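Local coordinates for protein activator of 2-hydroxyisocaproyl-CoA dehydratase (PDB 4EHU) that hydrolyses ATP while passing a single electron to (R)-2-hydroxyisocaproyl-CoA dehydratase, the activation this enzyme needs in the reductive branch of leucine fermentation, at residues 204-209 with 230-235. Sequence-based numbering, arbitrary orientation.
Sequences IGVQRN and INTEII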
loop_
_atom_site.group_PDB
_atom_site.type_symbol
_atom_site.label_atom_id
_atom_site.label_comp_id
_atom_site.label_asym_id
_atom_site.label_seq_id
_atom_site.Cartn_x
_atom_site.Cartn_y
_atom_site.Cartn_z
ATOM N N ILE A 204 4.074 18.847 -10.562
ATOM C CA ILE A 204 4.046 19.170 -11.987
ATOM C C ILE A 204 3.745 20.642 -12.216
ATOM O O ILE A 204 4.061 21.194 -13.274
ATOM C CB ILE A 204 3.003 18.323 -12.721
ATOM C CG1 ILE A 204 3.585 16.950 -13.040
ATOM C CG2 ILE A 204 2.597 18.986 -14.022
ATOM C CD1 ILE A 204 2.634 16.028 -13.745
ATOM N N GLY A 205 3.120 21.277 -11.227
ATOM C CA GLY A 205 2.713 22.662 -11.369
ATOM C C GLY A 205 1.328 22.759 -11.974
ATOM O O GLY A 205 1.129 22.453 -13.151
ATOM N N VAL A 206 0.356 23.193 -11.177
ATOM C CA VAL A 206 -1.022 23.237 -11.667
ATOM C C VAL A 206 -1.165 24.285 -12.771
ATOM O O VAL A 206 -0.614 25.384 -12.681
ATOM C CB VAL A 206 -2.028 23.495 -10.520
ATOM C CG1 VAL A 206 -1.883 24.899 -9.994
ATOM C CG2 VAL A 206 -3.455 23.229 -10.996
ATOM N N GLN A 207 -1.872 23.934 -13.840
ATOM C CA GLN A 207 -2.186 24.916 -14.870
ATOM C C GLN A 207 -3.616 24.721 -15.338
ATOM O O GLN A 207 -4.002 23.621 -15.701
ATOM C CB GLN A 207 -1.222 24.807 -16.053
ATOM C CG GLN A 207 -1.242 26.029 -16.946
ATOM C CD GLN A 207 -0.152 26.001 -17.990
ATOM O OE1 GLN A 207 0.587 25.026 -18.103
ATOM N NE2 GLN A 207 -0.044 27.075 -18.761
ATOM N N ARG A 208 -4.405 25.788 -15.322
ATOM C CA ARG A 208 -5.792 25.711 -15.782
ATOM C C ARG A 208 -5.860 25.578 -17.309
ATOM O O ARG A 208 -4.994 26.084 -18.013
ATOM C CB ARG A 208 -6.560 26.952 -15.338
ATOM C CG ARG A 208 -6.502 27.181 -13.852
ATOM C CD ARG A 208 -7.333 28.386 -13.445
ATOM N NE ARG A 208 -8.762 28.092 -13.483
ATOM C CZ ARG A 208 -9.712 28.966 -13.168
ATOM N NH1 ARG A 208 -9.384 30.195 -12.799
ATOM N NH2 ARG A 208 -10.990 28.614 -13.226
ATOM N N ASN A 209 -6.892 24.915 -17.824
ATOM C CA ASN A 209 -7.947 24.324 -17.015
ATOM C C ASN A 209 -7.496 22.979 -16.484
ATOM O O ASN A 209 -6.779 22.245 -17.173
ATOM C CB ASN A 209 -9.203 24.103 -17.849
ATOM C CG ASN A 209 -9.934 25.400 -18.164
ATOM O OD1 ASN A 209 -10.022 26.286 -17.319
ATOM N ND2 ASN A 209 -10.467 25.505 -19.372
ATOM N N ILE A 230 -5.572 21.480 -4.127
ATOM C CA ILE A 230 -4.761 22.189 -5.121
ATOM C C ILE A 230 -5.131 23.646 -5.245
ATOM O O ILE A 230 -4.517 24.383 -6.023
ATOM C CB ILE A 230 -4.785 21.502 -6.513
ATOM C CG1 ILE A 230 -6.148 21.686 -7.186
ATOM C CG2 ILE A 230 -4.407 20.038 -6.358
ATOM C CD1 ILE A 230 -6.171 21.104 -8.656
ATOM N N ASN A 231 -6.125 24.078 -4.471
ATOM C CA ASN A 231 -6.531 25.485 -4.454
ATOM C C ASN A 231 -6.851 26.000 -5.862
ATOM O O ASN A 231 -6.513 27.126 -6.217
ATOM C CB ASN A 231 -5.419 26.344 -3.830
ATOM C CG ASN A 231 -5.886 27.759 -3.483
ATOM O OD1 ASN A 231 -7.062 27.988 -3.182
ATOM N ND2 ASN A 231 -4.961 28.713 -3.524
ATOM N N THR A 232 -7.502 25.161 -6.663
ATOM C CA THR A 232 -7.837 25.494 -8.049
ATOM C C THR A 232 -9.172 24.850 -8.383
ATOM O O THR A 232 -9.453 23.745 -7.895
ATOM C CB THR A 232 -6.758 24.931 -9.008
ATOM O OG1 THR A 232 -5.465 25.373 -8.575
ATOM C CG2 THR A 232 -6.996 25.368 -10.425
ATOM N N GLU A 233 -9.984 25.524 -9.198
ATOM C CA GLU A 233 -11.217 24.924 -9.714
ATOM C C GLU A 233 -10.865 23.714 -10.567
ATOM O O GLU A 233 -9.870 23.728 -11.290
ATOM C CB GLU A 233 -12.010 25.912 -10.572
ATOM C CG GLU A 233 -12.574 27.086 -9.789
ATOM C CD GLU A 233 -13.813 27.676 -10.436
ATOM O OE1 GLU A 233 -14.099 27.332 -11.602
ATOM O OE2 GLU A 233 -14.505 28.476 -9.776
ATOM N N ILE A 234 -11.678 22.670 -10.460
ATOM C CA ILE A 234 -11.512 21.480 -11.283
ATOM C C ILE A 234 -12.763 21.231 -12.093
ATOM O O ILE A 234 -13.888 21.282 -11.565
ATOM C CB ILE A 234 -11.230 20.251 -10.407
ATOM C CG1 ILE A 234 -9.911 20.449 -9.682
ATOM C CG2 ILE A 234 -11.173 18.977 -11.279
ATOM C CD1 ILE A 234 -9.527 19.271 -8.783
ATOM N N ILE A 235 -12.581 20.979 -13.382
ATOM C CA ILE A 235 -13.684 20.678 -14.268
ATOM C C ILE A 235 -13.775 19.171 -14.393
ATOM O O ILE A 235 -12.753 18.495 -14.522
ATOM C CB ILE A 235 -13.464 21.295 -15.660
ATOM C CG1 ILE A 235 -13.390 22.821 -15.550
ATOM C CG2 ILE A 235 -14.581 20.869 -16.619
ATOM C CD1 ILE A 235 -12.927 23.502 -16.840
HETATM O O HOH W 1 -9.291 24.671 -13.791
#
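Where strand 210-213 and its parallel neighbour 234-235, the outermost strand of the sheet within this chain, begin, V206, R208 and N209, in the loop after helix 182-204, meet T232, E233 and I235, on the run into strand 234-235. V206 and T232 reach tip to tip, CG2 of V206 lying 3.8 Å from OG1 of T232. OG1 of T232 donates to O of I230 over 2.9 Å, standing 51° out of the carbonyl plane, and ties T232 back to I230, just before N231, whose positive phi belongs to a Schellman motif. CD1 of I230 also touches V206 CG2.

The unit is the parallel strand-helix-strand crossover of an actin-fold ATPase: strand 210-213, helix 220-230, strand 234-235. R208, exposed in the loop before strand 210-213, slides past T232, CG of R208 lying 3.9 Å from CG2 of T232, and a bend at chi3 (75°) turns NE off the line of the chain. NH2 of R208 makes a long salt bridge of 3.7 Å to OE1 of E233, with guanidinium and carboxylate planes 57° apart. A water donates to O of E233 over 2.7 Å and accepts a weak bond from NE of R208. Beyond a cis peptide, CG of N209 rests 3.8 Å from CD1 of I235, while ND2 of N209 is hydrogen-bonded to O of P92.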